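Local coordinates for protein RsfP (Uncultured bacterium, PDB 4GLJ) that probably cleaves methylthioadenosine with phosphate, as a methylthioadenosine phosphorylase of the phosphorylase superfamily, and binds the dye rhodamine B, at residues G89-V94 with S262-S267; A148-R153 with V257-S262. All blocks are in the same frame, centred on the assembly; numbering follows the deposited sequence. Where two conformers were deposited one is given.

Interaction 1 (G89-V94 with S262-S267); sequences GVRYIV and SEQPKS
Tyr92 reaches out from the start of its strand and sets its hydroxyl on the main chain that follows helix 237-263. The bond runs from Tyr92 OH to Pro265 O, 2.6 Å long, with the carbonyl oxygen at the edge of the ring and in its plane. The donor stands 19° from the carbonyl plane, and the C=O...OH angle is 139°. Here the packing is tightest. The pyrrolidine of Pro265 lies against the same end of the ring, its CG 4.0 Å from Tyr92 CE1 and its CD 3.8 Å from Tyr92 OH. With CG anti to its own carbonyl carbon (chi1 -55°), the buried Tyr92 side chain spans the gap to a backbone whose nearest CA, that of Ser267, is still 9.0 Å from the CA of Tyr92.

Toward solvent the contact is looser, and Arg91 takes two conformers. In the one described here its chain bends at chi3, which brings the guanidinium over Tyr92 CE2; the exposed Gln264 lies at the guanidinium's edge, with CG 3.7 Å from Arg91 NH1. In this conformer a water bridges the side: it accepts from Arg91 NH2 at 2.6 Å and donates to Gln264 O at 2.8 Å. The main charge partner of Arg91 lies elsewhere, in Asp15, which NH1 meets in a salt bridge. Gln264 is the first residue beyond the helix to leave helical angles, and its positive phi marks where the chain turns off.

Strand 92-101 runs in the mixed sheet with strands 16-20 and 213-221 as parallel neighbours. Tyr92 also meets His270 edge-to-face and touches Ala213, while Pro265 rests on Glu146 and Ile150 of helix 145-157, so the exit of helix 237-263 is fitted between the start of strand 92-101 and helix 145-157.

Interaction 2 (A148-R153 with V257-S262); sequences ADILIR and VALIAS
Two helices of the phosphorylase fold, 145-157 and the long 237-263, pack against each other here through Ile150, Leu259 and Ile260. Their short segments run closer to antiparallel than parallel, at 133°, and their axes come within 9.5 Å. Ile150 supplies both of its branches. Its CG2 touches Leu259 CB at 3.7 Å, and the two chains run alongside in opposite senses. The other branch extends fully (chi2 170°), which carries Ile150 CD1 to 3.9 Å from Ile260 CG1; the Ile260 chain lies crosswise to it. The methyl ends of Leu259 continue along the first helix: CD1 lies 3.9 Å from Ile150 O, and CD2 is 4.0 Å from Arg153 NH1, touching the guanidinium obliquely.

Arg153 closes the more exposed margin of this patch. Its chain bends at chi3 (-78°), turning the guanidinium back along its own helix toward Asp149, one turn earlier. It grips that residue side-on with two nitrogens on a single oxygen: NE is 3.0 Å and NH2 is 3.2 Å from Asp149 OD2, and both come from the same face of the carboxylate, well out of its plane. NH2 also forms a salt bridge with Glu263 on the other helix, just past the segment. On the inner side Leu151 touches Ile113 of strand 111-119.

The direct contact between the segments is therefore apolar, made by branched aliphatic chains, with charge kept to its margin. Held between two carboxylates, the guanidinium is probably steadied in its orientation while its NH1 rests beside the Leu259 methyl, and the link to Glu263 adds an ionic tie between the helices.

Both interactions hold helix 237-263, and Ser262 belongs to each. Interaction 2 grips the last turns of the helix through aliphatic packing against another helix; interaction 1 takes hold of the chain just after it, with a tyrosine hydroxyl on a backbone carbonyl. Their centres are 9 Å apart, and both are partly buried, each with a buried side and a margin carrying an arginine. They join directly: Tyr92 CD2 lies 3.5 Å from Ile260 CG2, and Val94 packs on Leu151, in addition to the Glu263 tie. Strand 92-101, helix 145-157 and the end of helix 237-263 thus form one continuous packing region.

Interaction 1 (G89-V94 with S262-S267)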
loop_
_atom_site.group_PDB
_atom_site.type_symbol
_atom_site.label_atom_id
_atom_site.label_comp_id
_atom_site.label_asym_id
_atom_site.label_seq_id
_atom_site.Cartn_x
_atom_site.Cartn_y
_atom_site.Cartn_z
ATOM N N GLY A 89 -28.821 -14.233 4.246
ATOM C CA GLY A 89 -29.728 -13.482 3.378
ATOM C C GLY A 89 -29.758 -11.995 3.631
ATOM O O GLY A 89 -30.680 -11.290 3.234
ATOM N N VAL A 90 -28.727 -11.485 4.294
ATOM C CA VAL A 90 -28.678 -10.065 4.643
ATOM C C VAL A 90 -28.613 -9.260 3.352
ATOM O O VAL A 90 -27.843 -9.574 2.432
ATOM C CB VAL A 90 -27.420 -9.785 5.524
ATOM C CG1 VAL A 90 -27.143 -8.290 5.712
ATOM C CG2 VAL A 90 -27.602 -10.514 6.874
ATOM N N ARG A 91 -29.444 -8.243 3.285
ATOM C CA ARG A 91 -29.548 -7.372 2.137
ATOM C C ARG A 91 -29.049 -5.981 2.529
ATOM O O ARG A 91 -28.731 -5.177 1.666
ATOM C CB ARG A 91 -31.023 -7.305 1.710
ATOM C CG ARG A 91 -31.538 -8.670 1.231
ATOM C CD ARG A 91 -33.048 -8.689 1.070
ATOM N NE ARG A 91 -33.466 -7.605 0.209
ATOM C CZ ARG A 91 -34.382 -6.705 0.500
ATOM N NH1 ARG A 91 -35.064 -6.751 1.629
ATOM N NH2 ARG A 91 -34.602 -5.761 -0.369
ATOM N N TYR A 92 -29.022 -5.725 3.840
ATOM C CA TYR A 92 -28.592 -4.389 4.332
ATOM C C TYR A 92 -27.640 -4.546 5.477
ATOM O O TYR A 92 -27.915 -5.268 6.392
ATOM C CB TYR A 92 -29.748 -3.517 4.842
ATOM C CG TYR A 92 -30.885 -3.318 3.802
ATOM C CD1 TYR A 92 -30.783 -2.354 2.777
ATOM C CD2 TYR A 92 -31.999 -4.166 3.812
ATOM C CE1 TYR A 92 -31.814 -2.178 1.842
ATOM C CE2 TYR A 92 -33.048 -4.029 2.873
ATOM C CZ TYR A 92 -32.945 -3.025 1.917
ATOM O OH TYR A 92 -33.967 -2.885 1.012
ATOM N N ILE A 93 -26.489 -3.849 5.401
ATOM C CA ILE A 93 -25.526 -3.775 6.549
ATOM C C ILE A 93 -25.349 -2.333 7.000
ATOM O O ILE A 93 -25.147 -1.447 6.166
ATOM C CB ILE A 93 -24.106 -4.316 6.157
ATOM C CG1 ILE A 93 -24.239 -5.819 5.895
ATOM C CG2 ILE A 93 -23.086 -4.059 7.279
ATOM C CD1 ILE A 93 -22.958 -6.440 5.302
ATOM N N VAL A 94 -25.422 -2.128 8.315
ATOM C CA VAL A 94 -24.963 -0.908 8.918
ATOM C C VAL A 94 -23.697 -1.244 9.699
ATOM O O VAL A 94 -23.695 -1.993 10.645
ATOM C CB VAL A 94 -25.992 -0.243 9.876
ATOM C CG1 VAL A 94 -25.409 1.067 10.467
ATOM C CG2 VAL A 94 -27.260 0.091 9.082
ATOM N N SER A 262 -39.238 -1.013 7.365
ATOM C CA SER A 262 -40.550 -0.559 6.824
ATOM C C SER A 262 -40.372 -0.043 5.390
ATOM O O SER A 262 -41.286 -0.167 4.571
ATOM C CB SER A 262 -41.237 0.490 7.704
ATOM O OG SER A 262 -40.353 1.569 7.967
ATOM N N GLU A 263 -39.189 0.483 5.077
ATOM C CA GLU A 263 -39.008 1.196 3.813
ATOM C C GLU A 263 -38.398 0.303 2.755
ATOM O O GLU A 263 -38.715 0.450 1.584
ATOM C CB GLU A 263 -38.249 2.529 3.994
ATOM C CG GLU A 263 -39.027 3.584 4.822
ATOM C CD GLU A 263 -38.165 4.799 5.200
ATOM O OE1 GLU A 263 -37.026 4.918 4.695
ATOM O OE2 GLU A 263 -38.612 5.677 5.979
ATOM N N GLN A 264 -37.540 -0.640 3.151
ATOM C CA GLN A 264 -36.985 -1.622 2.208
ATOM C C GLN A 264 -36.440 -0.968 0.905
ATOM O O GLN A 264 -36.766 -1.377 -0.190
ATOM C CB GLN A 264 -38.104 -2.665 1.934
ATOM C CG GLN A 264 -37.694 -4.128 2.092
ATOM C CD GLN A 264 -37.461 -4.534 3.520
ATOM O OE1 GLN A 264 -36.485 -4.103 4.157
ATOM N NE2 GLN A 264 -38.349 -5.370 4.048
ATOM N N PRO A 265 -35.606 0.069 1.028
ATOM C CA PRO A 265 -35.149 0.821 -0.131
ATOM C C PRO A 265 -34.424 -0.064 -1.134
ATOM O O PRO A 265 -33.828 -1.080 -0.785
ATOM C CB PRO A 265 -34.202 1.878 0.474
ATOM C CG PRO A 265 -33.747 1.270 1.749
ATOM C CD PRO A 265 -34.950 0.523 2.276
ATOM N N LYS A 266 -34.554 0.296 -2.394
ATOM C CA LYS A 266 -33.909 -0.429 -3.461
ATOM C C LYS A 266 -32.465 0.068 -3.402
ATOM O O LYS A 266 -32.209 1.263 -3.166
ATOM C CB LYS A 266 -34.577 -0.045 -4.784
ATOM C CG LYS A 266 -35.105 -1.211 -5.598
ATOM C CD LYS A 266 -36.092 -0.711 -6.654
ATOM C CE LYS A 266 -35.752 -1.243 -8.048
ATOM N NZ LYS A 266 -34.296 -1.005 -8.363
ATOM N N SER A 267 -31.510 -0.841 -3.541
ATOM C CA SER A 267 -30.124 -0.425 -3.550
ATOM C C SER A 267 -29.444 -0.830 -4.872
ATOM O O SER A 267 -29.605 -1.949 -5.358
ATOM C CB SER A 267 -29.376 -1.054 -2.355
ATOM O OG SER A 267 -28.009 -0.601 -2.342
HETATM O O HOH W 1 -36.259 -3.953 -1.125
#

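Interaction 2 (A148-R153 with V257-S262)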
loop_
_atom_site.group_PDB
_atom_site.type_symbol
_atom_site.label_atom_id
_atom_site.label_comp_id
_atom_site.label_asym_id
_atom_site.label_seq_id
_atom_site.Cartn_x
_atom_site.Cartn_y
_atom_site.Cartn_z
ATOM N N ALA A 148 -27.556 5.384 3.962
ATOM C CA ALA A 148 -27.059 6.615 4.586
ATOM C C ALA A 148 -28.189 7.596 4.859
ATOM O O ALA A 148 -28.230 8.182 5.940
ATOM C CB ALA A 148 -25.975 7.313 3.728
ATOM N N ASP A 149 -29.116 7.796 3.908
ATOM C CA ASP A 149 -30.240 8.674 4.224
ATOM C C ASP A 149 -31.074 8.168 5.418
ATOM O O ASP A 149 -31.591 8.998 6.196
ATOM C CB ASP A 149 -31.129 8.926 3.017
ATOM C CG ASP A 149 -32.326 9.790 3.377
ATOM O OD1 ASP A 149 -32.121 10.999 3.736
ATOM O OD2 ASP A 149 -33.463 9.221 3.377
ATOM N N ILE A 150 -31.305 6.842 5.476
ATOM C CA ILE A 150 -31.996 6.235 6.648
ATOM C C ILE A 150 -31.213 6.539 7.942
ATOM O O ILE A 150 -31.824 6.909 8.962
ATOM C CB ILE A 150 -32.228 4.723 6.467
ATOM C CG1 ILE A 150 -33.478 4.529 5.591
ATOM C CG2 ILE A 150 -32.414 4.013 7.809
ATOM C CD1 ILE A 150 -33.745 3.140 5.112
ATOM N N LEU A 151 -29.865 6.419 7.901
ATOM C CA LEU A 151 -29.106 6.706 9.085
ATOM C C LEU A 151 -29.263 8.121 9.616
ATOM O O LEU A 151 -29.284 8.299 10.837
ATOM C CB LEU A 151 -27.610 6.328 8.960
ATOM C CG LEU A 151 -27.411 4.812 8.782
ATOM C CD1 LEU A 151 -25.959 4.563 8.289
ATOM C CD2 LEU A 151 -27.651 4.077 10.101
ATOM N N ILE A 152 -29.293 9.109 8.721
ATOM C CA ILE A 152 -29.503 10.476 9.043
ATOM C C ILE A 152 -30.860 10.646 9.730
ATOM O O ILE A 152 -30.937 11.334 10.737
ATOM C CB ILE A 152 -29.433 11.379 7.754
ATOM C CG1 ILE A 152 -27.999 11.419 7.185
ATOM C CG2 ILE A 152 -29.862 12.772 8.076
ATOM C CD1 ILE A 152 -27.942 11.851 5.697
ATOM N N ARG A 153 -31.921 10.059 9.174
ATOM C CA ARG A 153 -33.264 10.273 9.772
ATOM C C ARG A 153 -33.343 9.455 11.090
ATOM O O ARG A 153 -33.984 9.895 12.038
ATOM C CB ARG A 153 -34.352 9.882 8.794
ATOM C CG ARG A 153 -34.424 10.851 7.631
ATOM C CD ARG A 153 -35.561 10.536 6.695
ATOM N NE ARG A 153 -35.212 9.423 5.825
ATOM C CZ ARG A 153 -35.881 8.276 5.787
ATOM N NH1 ARG A 153 -36.946 8.093 6.562
ATOM N NH2 ARG A 153 -35.485 7.333 4.943
ATOM N N VAL A 257 -32.930 0.299 12.132
ATOM C CA VAL A 257 -33.476 -0.989 11.809
ATOM C C VAL A 257 -35.004 -0.827 11.486
ATOM O O VAL A 257 -35.525 -1.344 10.475
ATOM C CB VAL A 257 -33.261 -2.000 12.961
ATOM C CG1 VAL A 257 -34.077 -3.253 12.715
ATOM C CG2 VAL A 257 -31.771 -2.362 13.153
ATOM N N ALA A 258 -35.674 -0.017 12.294
ATOM C CA ALA A 258 -37.099 0.228 12.068
ATOM C C ALA A 258 -37.344 0.791 10.659
ATOM O O ALA A 258 -38.205 0.298 9.941
ATOM C CB ALA A 258 -37.702 1.118 13.158
ATOM N N LEU A 259 -36.570 1.785 10.259
ATOM C CA LEU A 259 -36.763 2.409 8.971
ATOM C C LEU A 259 -36.434 1.492 7.802
ATOM O O LEU A 259 -37.111 1.544 6.765
ATOM C CB LEU A 259 -35.918 3.678 8.890
ATOM C CG LEU A 259 -36.449 4.764 9.831
ATOM C CD1 LEU A 259 -35.456 5.908 10.037
ATOM C CD2 LEU A 259 -37.796 5.308 9.369
ATOM N N ILE A 260 -35.364 0.688 7.948
ATOM C CA ILE A 260 -34.990 -0.186 6.876
ATOM C C ILE A 260 -36.102 -1.225 6.720
ATOM O O ILE A 260 -36.475 -1.563 5.593
ATOM C CB ILE A 260 -33.660 -0.895 7.180
ATOM C CG1 ILE A 260 -32.495 0.154 7.225
ATOM C CG2 ILE A 260 -33.430 -2.036 6.215
ATOM C CD1 ILE A 260 -31.204 -0.503 7.717
ATOM N N ALA A 261 -36.594 -1.747 7.845
ATOM C CA ALA A 261 -37.605 -2.784 7.789
ATOM C C ALA A 261 -38.865 -2.261 7.109
ATOM O O ALA A 261 -39.498 -2.993 6.336
ATOM C CB ALA A 261 -37.941 -3.336 9.180
ATOM N N SER A 262 -39.238 -1.013 7.365
ATOM C CA SER A 262 -40.550 -0.559 6.824
ATOM C C SER A 262 -40.372 -0.043 5.390
ATOM O O SER A 262 -41.286 -0.167 4.571
ATOM C CB SER A 262 -41.237 0.490 7.704
ATOM O OG SER A 262 -40.353 1.569 7.967
#